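Local coordinates for succinylglutamate desuccinylase (Vibrio parahaemolyticus, PDB 2BCO), which probably hydrolyses N-succinylglutamate to succinate and glutamate with one zinc ion per subunit, the last step of arginine breakdown by the AST pathway, at residues D65-M70 / A224-N229; M218-V223 / D232-F237; S263-R268 / G320-L325; D272-F277 / P313-A318. All coordinates share one frame; numbering follows the deposited sequence.

Contact 1 of 4, residues D65-M70 / A224-N229; sequences DETAPM and ARIGEN. With ZN (zinc ion), chain C.
This contact lies beside the zinc site of the catalytic domain: residues 65-70 carry Glu66, the last residue of the His-x-x-Glu zinc motif that begins at His63, and then enter helix 68-81. Glu66 points away from 224-229 and grips the metal with both carboxylate oxygens, OE1 at 2.3 Å and OE2 at 2.5 Å from ZN. His63, His155 and water 2 complete the shell, and the backbone N-H of Cys156 also bonds Glu66 OE1. Just beyond, Thr67 turns the other way and ties the motif to loop 224-229. Its hydroxyl OG1 lies between the backbone N and the carbonyl carbon (chi1 74°), donates to Ala224 O at 2.6 Å and accepts from Asn229 ND2 at 2.7 Å. The second bond is nearly straight, 167° at the hydrogen, and stays in the amide plane. Asn229 ND2 also donates to Glu71, while Asn229 OD1 lies 2.6 Å from water 1, which accepts the N-H of Ala68. The small methyl of Ala68 lets the amide lie close, CB to Asn229 CG 3.6 Å. Thr67 CB and its methyl CG2 pack on Ile226 CG1, CB at 3.5 Å, and selenomethionine Met70 crosses Ile226 at about a right angle, its CE 3.4 Å from Ile226 CD1. A type II turn from Arg225 to Glu228, with Gly227 at its positive-phi corner, carries Ile226 and lies between Ala224 and Asn229. A threonine hydroxyl that both gives and takes leaves little freedom of rotation, so the residue next to a zinc ligand is fixed by directed bonds as well as packing.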
loop_
_atom_site.group_PDB
_atom_site.type_symbol
_atom_site.label_atom_id
_atom_site.label_comp_id
_atom_site.label_asym_id
_atom_site.label_seq_id
_atom_site.Cartn_x
_atom_site.Cartn_y
_atom_site.Cartn_z
ATOM N N ASP A 65 1.342 13.446 -1.628
ATOM C CA ASP A 65 0.282 14.030 -0.804
ATOM C C ASP A 65 -0.453 13.091 0.165
ATOM O O ASP A 65 -1.379 13.515 0.840
ATOM C CB ASP A 65 -0.740 14.750 -1.702
ATOM C CG ASP A 65 -1.276 13.864 -2.814
ATOM O OD1 ASP A 65 -0.880 12.681 -2.903
ATOM O OD2 ASP A 65 -2.100 14.354 -3.614
ATOM N N GLU A 66 -0.046 11.832 0.258
ATOM C CA GLU A 66 -0.722 10.894 1.167
ATOM C C GLU A 66 0.046 10.796 2.483
ATOM O O GLU A 66 0.728 9.812 2.767
ATOM C CB GLU A 66 -0.865 9.544 0.456
ATOM C CG GLU A 66 -1.834 9.673 -0.720
ATOM C CD GLU A 66 -1.772 8.522 -1.686
ATOM O OE1 GLU A 66 -1.292 7.441 -1.290
ATOM O OE2 GLU A 66 -2.212 8.697 -2.839
ATOM N N THR A 67 -0.115 11.837 3.293
ATOM C CA THR A 67 0.610 12.003 4.542
ATOM C C THR A 67 0.270 11.220 5.805
ATOM O O THR A 67 1.174 10.921 6.581
ATOM C CB THR A 67 0.652 13.514 4.912
ATOM O OG1 THR A 67 -0.641 13.935 5.376
ATOM C CG2 THR A 67 1.021 14.354 3.672
ATOM N N ALA A 68 -1.005 10.906 6.030
ATOM C CA ALA A 68 -1.412 10.176 7.236
ATOM C C ALA A 68 -0.501 8.993 7.603
ATOM O O ALA A 68 -0.029 8.897 8.736
ATOM C CB ALA A 68 -2.866 9.704 7.105
ATOM N N PRO A 69 -0.236 8.079 6.657
ATOM C CA PRO A 69 0.633 6.950 7.006
ATOM C C PRO A 69 2.047 7.401 7.372
ATOM O O PRO A 69 2.715 6.770 8.199
ATOM C CB PRO A 69 0.610 6.084 5.745
ATOM C CG PRO A 69 -0.727 6.403 5.140
ATOM C CD PRO A 69 -0.800 7.906 5.309
HETATM N N MSE A 70 2.498 8.486 6.747
HETATM C CA MSE A 70 3.826 9.018 7.017
HETATM C C MSE A 70 3.883 9.443 8.480
HETATM O O MSE A 70 4.885 9.212 9.159
HETATM C CB MSE A 70 4.117 10.217 6.104
HETATM C CG MSE A 70 3.895 9.939 4.624
HETATM SE SE MSE A 70 4.384 11.410 3.439
HETATM C CE MSE A 70 4.167 12.886 4.681
ATOM N N ALA A 224 -4.557 14.613 3.001
ATOM C CA ALA A 224 -4.654 15.856 3.756
ATOM C C ALA A 224 -3.240 16.225 4.139
ATOM O O ALA A 224 -2.347 15.378 4.106
ATOM C CB ALA A 224 -5.523 15.669 5.010
ATOM N N ARG A 225 -3.024 17.484 4.501
ATOM C CA ARG A 225 -1.687 17.922 4.873
ATOM C C ARG A 225 -1.252 17.277 6.180
ATOM O O ARG A 225 -2.071 16.756 6.939
ATOM C CB ARG A 225 -1.641 19.446 5.025
ATOM C CG ARG A 225 -2.280 20.215 3.874
ATOM C CD ARG A 225 -2.157 21.729 4.049
ATOM N NE ARG A 225 -2.778 22.439 2.940
ATOM C CZ ARG A 225 -4.072 22.732 2.861
ATOM N NH1 ARG A 225 -4.909 22.397 3.841
ATOM N NH2 ARG A 225 -4.542 23.323 1.778
ATOM N N ILE A 226 0.051 17.300 6.422
ATOM C CA ILE A 226 0.616 16.769 7.643
ATOM C C ILE A 226 0.098 17.621 8.821
ATOM O O ILE A 226 0.068 18.857 8.739
ATOM C CB ILE A 226 2.160 16.837 7.577
ATOM C CG1 ILE A 226 2.667 15.874 6.498
ATOM C CG2 ILE A 226 2.757 16.543 8.936
ATOM C CD1 ILE A 226 4.194 15.834 6.324
ATOM N N GLY A 227 -0.308 16.950 9.898
ATOM C CA GLY A 227 -0.825 17.635 11.067
ATOM C C GLY A 227 -2.286 18.004 10.889
ATOM O O GLY A 227 -2.898 18.618 11.767
ATOM N N GLU A 228 -2.850 17.628 9.745
ATOM C CA GLU A 228 -4.240 17.940 9.452
ATOM C C GLU A 228 -5.028 16.696 9.030
ATOM O O GLU A 228 -6.063 16.803 8.374
ATOM C CB GLU A 228 -4.309 19.025 8.357
ATOM C CG GLU A 228 -3.689 20.367 8.779
ATOM C CD GLU A 228 -3.734 21.444 7.691
ATOM O OE1 GLU A 228 -4.479 21.299 6.695
ATOM O OE2 GLU A 228 -3.022 22.459 7.848
ATOM N N ASN A 229 -4.540 15.519 9.417
ATOM C CA ASN A 229 -5.213 14.265 9.079
ATOM C C ASN A 229 -6.194 13.802 10.156
ATOM O O ASN A 229 -6.106 14.205 11.317
ATOM C CB ASN A 229 -4.185 13.148 8.838
ATOM C CG ASN A 229 -3.495 13.267 7.489
ATOM O OD1 ASN A 229 -4.144 13.232 6.443
ATOM N ND2 ASN A 229 -2.180 13.407 7.508
HETATM ZN ZN ZN C . -1.602 6.270 -3.234
HETATM O O HOH W 1 -3.255 12.156 4.231
HETATM O O HOH W 2 -4.030 6.045 -4.018
#

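Contact 2 of 4, residues M218-V223 / D232-F237; sequences MELGRV and DRLTAF
Phe237 is the pivot of a strand-to-helix packing in the alpha/beta catalytic domain, where helix 235-245 lies against strand 214-220. Its CG stands anti to the backbone N (chi1 163°), which carries the ring from the first turn of the helix towards the strand. Two strand residues then meet it in different ways. Leu220 comes over one face: CD2 sits 3.6 Å above the ring plane, offset toward the rim, and only 23° off the normal through the centroid, a CH-pi contact. The selenomethionine Met218 instead takes the edge, its chain bending at chi3 so that CE lies 3.6 Å from Phe237 CE1. Its SE is 5.0 Å from the ring centroid in an oblique Met-aromatic contact. Leucine suits the face because a branched methyl can settle on the pi cloud, and the long flexible Met218 can curl round the rim.

Leu234, at the N-cap position, packs on Leu220 instead; its CD2 meets Leu220 CB at 3.7 Å, the two side chains crossing at about a right angle. Met218 and Leu220 alternate along the strand with Glu219, the predicted active-site residue, which takes no part in this apolar layer. At Gly221 the chain turns a corner with positive phi, and its backbone N passes close to Leu234 CD2. Leu72 of helix 68-81 and Phe184 of helix 179-188 extend the packing around Phe237. Where helix 235-245 begins, Asp232 O accepts two bonds from a single residue, from Thr235 N at 3.1 Å and from Thr235 OG1 at 2.8 Å.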
loop_
_atom_site.group_PDB
_atom_site.type_symbol
_atom_site.label_atom_id
_atom_site.label_comp_id
_atom_site.label_asym_id
_atom_site.label_seq_id
_atom_site.Cartn_x
_atom_site.Cartn_y
_atom_site.Cartn_z
HETATM N N MSE A 218 -2.301 -0.474 0.833
HETATM C CA MSE A 218 -3.377 -0.126 1.753
HETATM C C MSE A 218 -3.844 1.329 1.639
HETATM O O MSE A 218 -3.045 2.260 1.750
HETATM C CB MSE A 218 -2.932 -0.441 3.190
HETATM C CG MSE A 218 -2.525 -1.903 3.387
HETATM SE SE MSE A 218 -1.821 -2.334 5.141
HETATM C CE MSE A 218 -3.494 -2.794 5.993
ATOM N N GLU A 219 -5.140 1.513 1.406
ATOM C CA GLU A 219 -5.737 2.844 1.296
ATOM C C GLU A 219 -6.235 3.269 2.683
ATOM O O GLU A 219 -7.322 2.872 3.119
ATOM C CB GLU A 219 -6.911 2.818 0.323
ATOM C CG GLU A 219 -6.606 2.232 -1.049
ATOM C CD GLU A 219 -5.609 3.056 -1.858
ATOM O OE1 GLU A 219 -5.677 4.303 -1.830
ATOM O OE2 GLU A 219 -4.768 2.449 -2.545
ATOM N N LEU A 220 -5.425 4.075 3.365
ATOM C CA LEU A 220 -5.722 4.559 4.710
ATOM C C LEU A 220 -6.277 5.978 4.716
ATOM O O LEU A 220 -5.523 6.957 4.719
ATOM C CB LEU A 220 -4.454 4.531 5.564
ATOM C CG LEU A 220 -3.934 3.202 6.104
ATOM C CD1 LEU A 220 -4.303 2.069 5.180
ATOM C CD2 LEU A 220 -2.429 3.295 6.301
ATOM N N GLY A 221 -7.593 6.094 4.727
ATOM C CA GLY A 221 -8.188 7.409 4.756
ATOM C C GLY A 221 -8.035 8.174 3.457
ATOM O O GLY A 221 -7.851 7.590 2.391
ATOM N N ARG A 222 -8.114 9.494 3.569
ATOM C CA ARG A 222 -8.031 10.408 2.431
ATOM C C ARG A 222 -6.783 11.265 2.549
ATOM O O ARG A 222 -6.137 11.279 3.600
ATOM C CB ARG A 222 -9.265 11.320 2.430
ATOM C CG ARG A 222 -10.587 10.568 2.379
ATOM C CD ARG A 222 -10.923 10.193 0.955
ATOM N NE ARG A 222 -11.309 11.370 0.176
ATOM C CZ ARG A 222 -12.479 11.989 0.295
ATOM N NH1 ARG A 222 -13.389 11.535 1.158
ATOM N NH2 ARG A 222 -12.741 13.063 -0.439
ATOM N N VAL A 223 -6.448 11.981 1.480
ATOM C CA VAL A 223 -5.278 12.847 1.502
ATOM C C VAL A 223 -5.558 14.149 2.262
ATOM O O VAL A 223 -6.650 14.710 2.185
ATOM C CB VAL A 223 -4.798 13.207 0.060
ATOM C CG1 VAL A 223 -4.790 11.965 -0.811
ATOM C CG2 VAL A 223 -5.676 14.269 -0.548
ATOM N N ASP A 232 -7.306 9.686 14.239
ATOM C CA ASP A 232 -8.039 8.800 15.138
ATOM C C ASP A 232 -8.741 7.690 14.373
ATOM O O ASP A 232 -8.891 6.585 14.882
ATOM C CB ASP A 232 -9.040 9.609 15.972
ATOM C CG ASP A 232 -8.346 10.543 16.939
ATOM O OD1 ASP A 232 -7.660 10.024 17.850
ATOM O OD2 ASP A 232 -8.461 11.786 16.785
ATOM N N ARG A 233 -9.154 7.983 13.147
ATOM C CA ARG A 233 -9.825 6.986 12.325
ATOM C C ARG A 233 -8.846 5.899 11.878
ATOM O O ARG A 233 -9.247 4.919 11.272
ATOM C CB ARG A 233 -10.458 7.648 11.093
ATOM C CG ARG A 233 -11.379 8.818 11.421
ATOM C CD ARG A 233 -12.193 9.255 10.205
ATOM N NE ARG A 233 -13.175 8.244 9.818
ATOM C CZ ARG A 233 -14.089 8.406 8.867
ATOM N NH1 ARG A 233 -14.162 9.551 8.192
ATOM N NH2 ARG A 233 -14.923 7.418 8.583
ATOM N N LEU A 234 -7.565 6.070 12.184
ATOM C CA LEU A 234 -6.568 5.072 11.797
ATOM C C LEU A 234 -5.989 4.365 13.016
ATOM O O LEU A 234 -5.027 3.607 12.904
ATOM C CB LEU A 234 -5.425 5.726 11.011
ATOM C CG LEU A 234 -5.796 6.319 9.656
ATOM C CD1 LEU A 234 -4.578 7.001 9.053
ATOM C CD2 LEU A 234 -6.310 5.211 8.731
ATOM N N THR A 235 -6.581 4.616 14.178
ATOM C CA THR A 235 -6.115 4.009 15.415
ATOM C C THR A 235 -6.074 2.473 15.379
ATOM O O THR A 235 -5.089 1.867 15.793
ATOM C CB THR A 235 -6.993 4.469 16.602
ATOM O OG1 THR A 235 -6.914 5.896 16.710
ATOM C CG2 THR A 235 -6.534 3.826 17.910
ATOM N N ALA A 236 -7.135 1.845 14.890
ATOM C CA ALA A 236 -7.180 0.386 14.832
ATOM C C ALA A 236 -6.063 -0.156 13.937
ATOM O O ALA A 236 -5.391 -1.126 14.275
ATOM C CB ALA A 236 -8.547 -0.076 14.321
ATOM N N PHE A 237 -5.866 0.472 12.789
ATOM C CA PHE A 237 -4.807 0.027 11.909
ATOM C C PHE A 237 -3.433 0.170 12.566
ATOM O O PHE A 237 -2.615 -0.750 12.528
ATOM C CB PHE A 237 -4.807 0.833 10.604
ATOM C CG PHE A 237 -3.526 0.713 9.838
ATOM C CD1 PHE A 237 -3.287 -0.383 9.026
ATOM C CD2 PHE A 237 -2.527 1.678 9.975
ATOM C CE1 PHE A 237 -2.074 -0.522 8.359
ATOM C CE2 PHE A 237 -1.310 1.546 9.315
ATOM C CZ PHE A 237 -1.087 0.442 8.505
#

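Contact 3 of 4, residues S263-R268 / G320-L325; sequences SRTIVR and GQRAAL
Ile266 O is held from two directions: Ala323 N donates to it at 2.7 Å, and the CA-H of Arg322 adds a weaker contact, CA to O 3.1 Å. In return Ile266 N donates to Ala324 O at 2.9 Å with an angle of 165° at the hydrogen. Two successive residues, Ala323 and Ala324, thus face the single Ile266, a classic beta bulge that shifts the register of these antiparallel strands by one in the barrel-sandwich hybrid domain. Alanine fits here, since two small methyls can share the space beside one isoleucine; Ala324 CB lies 4.1 Å from Ile266 CB. The other face carries Thr265, Val267, Arg322 and Leu325. There Arg322 crosses Thr265 at about a right angle, its CD near Thr265 OG1, and Leu325 CD2 rests 4.0 Å above one face of the Arg322 guanidinium, offset toward its rim. Past the bulge pairing resumes: Arg268 N donates to Gln321 O almost along its C=O axis, Gly320 N to Arg268 O at 2.9 Å. At Gly320 (phi 85°) a CB would jam against the preceding carbonyl oxygen, which calls for glycine. Arg268 extends away, its guanidinium taken by the carbonyls of His270, Asp271 and Val317.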
loop_
_atom_site.group_PDB
_atom_site.type_symbol
_atom_site.label_atom_id
_atom_site.label_comp_id
_atom_site.label_asym_id
_atom_site.label_seq_id
_atom_site.Cartn_x
_atom_site.Cartn_y
_atom_site.Cartn_z
ATOM N N SER A 263 -14.900 -8.211 -11.034
ATOM C CA SER A 263 -15.960 -8.678 -11.924
ATOM C C SER A 263 -15.443 -8.542 -13.340
ATOM O O SER A 263 -15.430 -9.504 -14.101
ATOM C CB SER A 263 -17.225 -7.833 -11.755
ATOM O OG SER A 263 -17.702 -7.894 -10.422
ATOM N N ARG A 264 -15.020 -7.331 -13.691
ATOM C CA ARG A 264 -14.459 -7.069 -15.005
ATOM C C ARG A 264 -13.630 -5.796 -15.010
ATOM O O ARG A 264 -13.770 -4.936 -14.136
ATOM C CB ARG A 264 -15.561 -7.009 -16.069
ATOM C CG ARG A 264 -16.674 -6.021 -15.812
ATOM C CD ARG A 264 -17.933 -6.468 -16.548
ATOM N NE ARG A 264 -19.036 -5.526 -16.389
ATOM C CZ ARG A 264 -19.113 -4.357 -17.015
ATOM N NH1 ARG A 264 -18.153 -3.984 -17.849
ATOM N NH2 ARG A 264 -20.145 -3.557 -16.797
ATOM N N THR A 265 -12.745 -5.700 -15.995
ATOM C CA THR A 265 -11.865 -4.552 -16.133
ATOM C C THR A 265 -12.303 -3.715 -17.336
ATOM O O THR A 265 -12.501 -4.245 -18.427
ATOM C CB THR A 265 -10.394 -5.022 -16.297
ATOM O OG1 THR A 265 -9.520 -3.886 -16.338
ATOM C CG2 THR A 265 -10.235 -5.827 -17.571
ATOM N N ILE A 266 -12.467 -2.411 -17.126
ATOM C CA ILE A 266 -12.893 -1.494 -18.181
ATOM C C ILE A 266 -11.695 -0.878 -18.909
ATOM O O ILE A 266 -10.819 -0.282 -18.283
ATOM C CB ILE A 266 -13.757 -0.342 -17.599
ATOM C CG1 ILE A 266 -14.941 -0.914 -16.814
ATOM C CG2 ILE A 266 -14.237 0.571 -18.720
ATOM C CD1 ILE A 266 -15.836 -1.839 -17.617
ATOM N N VAL A 267 -11.668 -1.012 -20.231
ATOM C CA VAL A 267 -10.576 -0.464 -21.031
ATOM C C VAL A 267 -11.075 0.568 -22.047
ATOM O O VAL A 267 -12.013 0.300 -22.797
ATOM C CB VAL A 267 -9.839 -1.581 -21.803
ATOM C CG1 VAL A 267 -8.627 -1.004 -22.519
ATOM C CG2 VAL A 267 -9.432 -2.699 -20.850
ATOM N N ARG A 268 -10.440 1.738 -22.071
ATOM C CA ARG A 268 -10.817 2.806 -23.002
ATOM C C ARG A 268 -10.437 2.451 -24.440
ATOM O O ARG A 268 -9.258 2.295 -24.768
ATOM C CB ARG A 268 -10.141 4.123 -22.604
ATOM C CG ARG A 268 -10.486 5.312 -23.498
ATOM C CD ARG A 268 -9.856 6.583 -22.954
ATOM N NE ARG A 268 -10.240 7.789 -23.689
ATOM C CZ ARG A 268 -9.991 9.029 -23.265
ATOM N NH1 ARG A 268 -9.359 9.228 -22.112
ATOM N NH2 ARG A 268 -10.373 10.076 -23.987
ATOM N N GLY A 320 -6.437 2.711 -24.663
ATOM C CA GLY A 320 -5.910 1.368 -24.499
ATOM C C GLY A 320 -5.599 0.921 -23.082
ATOM O O GLY A 320 -5.383 -0.266 -22.852
ATOM N N GLN A 321 -5.554 1.856 -22.136
ATOM C CA GLN A 321 -5.280 1.524 -20.737
ATOM C C GLN A 321 -6.609 1.305 -20.008
ATOM O O GLN A 321 -7.674 1.565 -20.569
ATOM C CB GLN A 321 -4.503 2.659 -20.062
ATOM C CG GLN A 321 -3.138 2.926 -20.667
ATOM C CD GLN A 321 -2.204 1.741 -20.537
ATOM O OE1 GLN A 321 -1.829 1.347 -19.428
ATOM N NE2 GLN A 321 -1.824 1.159 -21.671
ATOM N N ARG A 322 -6.562 0.834 -18.766
ATOM C CA ARG A 322 -7.805 0.599 -18.040
ATOM C C ARG A 322 -8.327 1.874 -17.403
ATOM O O ARG A 322 -7.566 2.649 -16.820
ATOM C CB ARG A 322 -7.636 -0.491 -16.976
ATOM C CG ARG A 322 -7.071 -0.055 -15.633
ATOM C CD ARG A 322 -7.322 -1.168 -14.623
ATOM N NE ARG A 322 -6.731 -0.925 -13.310
ATOM C CZ ARG A 322 -7.008 0.125 -12.543
ATOM N NH1 ARG A 322 -7.871 1.053 -12.955
ATOM N NH2 ARG A 322 -6.428 0.239 -11.354
ATOM N N ALA A 323 -9.636 2.082 -17.528
ATOM C CA ALA A 323 -10.292 3.264 -16.987
ATOM C C ALA A 323 -11.000 2.988 -15.666
ATOM O O ALA A 323 -11.311 3.918 -14.920
ATOM C CB ALA A 323 -11.285 3.800 -17.998
ATOM N N ALA A 324 -11.256 1.718 -15.377
ATOM C CA ALA A 324 -11.938 1.361 -14.137
ATOM C C ALA A 324 -11.969 -0.135 -13.845
ATOM O O ALA A 324 -11.695 -0.975 -14.705
ATOM C CB ALA A 324 -13.373 1.903 -14.159
ATOM N N LEU A 325 -12.320 -0.445 -12.605
ATOM C CA LEU A 325 -12.429 -1.813 -12.137
ATOM C C LEU A 325 -13.865 -1.983 -11.681
ATOM O O LEU A 325 -14.436 -1.083 -11.080
ATOM C CB LEU A 325 -11.485 -2.034 -10.957
ATOM C CG LEU A 325 -10.387 -3.104 -11.034
ATOM C CD1 LEU A 325 -9.996 -3.407 -12.471
ATOM C CD2 LEU A 325 -9.181 -2.608 -10.244
#

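Contact 4 of 4, residues D272-F277 / P313-A318; sequences DFDFMF and PNRHVA
Arg315 makes the largest contribution to this contact, between strand 273-275 and loop 313-318 of the hybrid domain. Its CB packs 4.0 Å from Phe275 CE2, while its backbone N approaches the edge of the same ring. CG takes the crowded position between backbone N and carbonyl carbon (chi1 63°), which sets it over the centre of the neighbouring His316 ring. The chain then runs extended alongside Asp274, CD coming 3.6 Å from Asp274 OD1. The opposite charges allow a weak attraction at most: no N-H points at Asp274 OD1, 4.5 Å from Arg315 NE and well out of the guanidinium plane. NE instead forms a salt bridge with Asp279, and Asp274 OD1 accepts from Phe275 N at 2.6 Å. His316 NE2 lies 3.3 Å above one guanidinium face, offset toward its rim, and NH1 donates weakly to water 3, which bonds weakly to Phe273 O. An Asx turn, His316 N to Asn314 OD1 at 3.0 Å, shapes the loop, and Pro313 CB lies 4.2 Å from Phe277 CE1. The loop packs against strand 273-275, outermost within this chain in the antiparallel sheet with 292-296 and 299-302; Leu301 of the last packs on both Phe273 and Phe275.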
loop_
_atom_site.group_PDB
_atom_site.type_symbol
_atom_site.label_atom_id
_atom_site.label_comp_id
_atom_site.label_asym_id
_atom_site.label_seq_id
_atom_site.Cartn_x
_atom_site.Cartn_y
_atom_site.Cartn_z
ATOM N N ASP A 272 -13.700 9.353 -27.533
ATOM C CA ASP A 272 -14.948 9.830 -26.943
ATOM C C ASP A 272 -15.392 8.840 -25.873
ATOM O O ASP A 272 -16.218 7.960 -26.114
ATOM C CB ASP A 272 -16.021 9.964 -28.027
ATOM C CG ASP A 272 -17.347 10.461 -27.481
ATOM O OD1 ASP A 272 -17.339 11.367 -26.621
ATOM O OD2 ASP A 272 -18.397 9.948 -27.920
ATOM N N PHE A 273 -14.830 9.003 -24.683
ATOM C CA PHE A 273 -15.103 8.133 -23.548
ATOM C C PHE A 273 -15.431 9.001 -22.334
ATOM O O PHE A 273 -14.834 10.061 -22.154
ATOM C CB PHE A 273 -13.843 7.297 -23.272
ATOM C CG PHE A 273 -13.952 6.376 -22.090
ATOM C CD1 PHE A 273 -14.356 5.055 -22.254
ATOM C CD2 PHE A 273 -13.619 6.821 -20.810
ATOM C CE1 PHE A 273 -14.428 4.185 -21.159
ATOM C CE2 PHE A 273 -13.690 5.957 -19.704
ATOM C CZ PHE A 273 -14.093 4.638 -19.880
ATOM N N ASP A 274 -16.376 8.570 -21.506
ATOM C CA ASP A 274 -16.712 9.337 -20.309
ATOM C C ASP A 274 -17.677 8.576 -19.406
ATOM O O ASP A 274 -18.209 7.533 -19.780
ATOM C CB ASP A 274 -17.326 10.691 -20.685
ATOM C CG ASP A 274 -17.009 11.785 -19.671
ATOM O OD1 ASP A 274 -16.737 11.462 -18.495
ATOM O OD2 ASP A 274 -17.041 12.974 -20.046
ATOM N N PHE A 275 -17.892 9.110 -18.210
ATOM C CA PHE A 275 -18.793 8.505 -17.240
ATOM C C PHE A 275 -19.918 9.492 -16.975
ATOM O O PHE A 275 -19.767 10.679 -17.232
ATOM C CB PHE A 275 -18.054 8.231 -15.936
ATOM C CG PHE A 275 -16.878 7.310 -16.084
ATOM C CD1 PHE A 275 -17.052 5.994 -16.515
ATOM C CD2 PHE A 275 -15.593 7.744 -15.755
ATOM C CE1 PHE A 275 -15.968 5.125 -16.614
ATOM C CE2 PHE A 275 -14.502 6.879 -15.850
ATOM C CZ PHE A 275 -14.689 5.568 -16.280
HETATM N N MSE A 276 -21.040 9.012 -16.454
HETATM C CA MSE A 276 -22.161 9.895 -16.166
HETATM C C MSE A 276 -22.032 10.535 -14.789
HETATM O O MSE A 276 -22.523 11.648 -14.567
HETATM C CB MSE A 276 -23.478 9.131 -16.260
HETATM C CG MSE A 276 -23.726 8.514 -17.623
HETATM SE SE MSE A 276 -25.479 7.705 -17.758
HETATM C CE MSE A 276 -26.394 9.093 -18.742
ATOM N N PHE A 277 -21.370 9.835 -13.868
ATOM C CA PHE A 277 -21.175 10.349 -12.516
ATOM C C PHE A 277 -20.113 11.444 -12.501
ATOM O O PHE A 277 -19.318 11.561 -13.433
ATOM C CB PHE A 277 -20.785 9.213 -11.548
ATOM C CG PHE A 277 -19.709 8.270 -12.077
ATOM C CD1 PHE A 277 -18.380 8.687 -12.211
ATOM C CD2 PHE A 277 -20.039 6.965 -12.455
ATOM C CE1 PHE A 277 -17.390 7.806 -12.703
ATOM C CE2 PHE A 277 -19.062 6.079 -12.946
ATOM C CZ PHE A 277 -17.738 6.505 -13.076
ATOM N N PRO A 313 -11.922 4.865 -10.680
ATOM C CA PRO A 313 -12.347 5.366 -11.995
ATOM C C PRO A 313 -11.399 6.470 -12.456
ATOM O O PRO A 313 -10.951 7.277 -11.649
ATOM C CB PRO A 313 -13.747 5.925 -11.730
ATOM C CG PRO A 313 -14.157 5.313 -10.413
ATOM C CD PRO A 313 -12.876 5.262 -9.635
ATOM N N ASN A 314 -11.096 6.507 -13.748
ATOM C CA ASN A 314 -10.208 7.538 -14.287
ATOM C C ASN A 314 -10.495 7.739 -15.772
ATOM O O ASN A 314 -10.097 6.923 -16.603
ATOM C CB ASN A 314 -8.742 7.137 -14.091
ATOM C CG ASN A 314 -7.788 8.298 -14.299
ATOM O OD1 ASN A 314 -7.937 9.083 -15.240
ATOM N ND2 ASN A 314 -6.794 8.406 -13.425
ATOM N N ARG A 315 -11.184 8.830 -16.094
ATOM C CA ARG A 315 -11.554 9.145 -17.473
ATOM C C ARG A 315 -10.416 9.756 -18.295
ATOM O O ARG A 315 -10.511 9.849 -19.519
ATOM C CB ARG A 315 -12.747 10.100 -17.479
ATOM C CG ARG A 315 -12.472 11.467 -16.846
ATOM C CD ARG A 315 -13.773 12.212 -16.589
ATOM N NE ARG A 315 -13.571 13.550 -16.049
ATOM C CZ ARG A 315 -13.109 14.582 -16.751
ATOM N NH1 ARG A 315 -12.801 14.434 -18.030
ATOM N NH2 ARG A 315 -12.962 15.764 -16.175
ATOM N N HIS A 316 -9.343 10.168 -17.626
ATOM C CA HIS A 316 -8.209 10.770 -18.314
ATOM C C HIS A 316 -7.233 9.718 -18.824
ATOM O O HIS A 316 -6.344 10.014 -19.623
ATOM C CB HIS A 316 -7.495 11.742 -17.381
ATOM C CG HIS A 316 -8.389 12.803 -16.824
ATOM N ND1 HIS A 316 -8.872 12.767 -15.531
ATOM C CD2 HIS A 316 -8.903 13.921 -17.386
ATOM C CE1 HIS A 316 -9.641 13.819 -15.324
ATOM N NE2 HIS A 316 -9.679 14.537 -16.432
ATOM N N VAL A 317 -7.415 8.490 -18.353
ATOM C CA VAL A 317 -6.575 7.370 -18.745
ATOM C C VAL A 317 -6.383 7.329 -20.258
ATOM O O VAL A 317 -7.348 7.365 -21.018
ATOM C CB VAL A 317 -7.197 6.045 -18.262
ATOM C CG1 VAL A 317 -6.626 4.877 -19.028
ATOM C CG2 VAL A 317 -6.927 5.872 -16.783
ATOM N N ALA A 318 -5.128 7.255 -20.688
ATOM C CA ALA A 318 -4.816 7.216 -22.110
ATOM C C ALA A 318 -5.518 6.056 -22.805
ATOM O O ALA A 318 -5.950 5.098 -22.163
ATOM C CB ALA A 318 -3.305 7.110 -22.312
HETATM O O HOH W 3 -14.025 12.878 -20.503
#

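In the fold
The four contacts form two pairs in different domains. Contacts 1 and 2 share the catalytic domain and touch, Pro69 and Ala68 of the zinc-binding segment packing on Leu220 and Leu234; their segments alternate along the chain. Contact 2 is fully buried and wholly apolar across its segments, whereas contact 1, partly buried, relies on hydrogen bonds and a bridging water, a short way from the metal site. Contacts 3 and 4 belong to the hybrid domain, contact 4 nested within the loop that contact 3 closes. Both are only partly buried, and they touch through Ala323 and Asn314 and through Arg268 and Val317. Backbone pairing dominates contact 3; side-chain packing around arginine and phenylalanines makes contact 4.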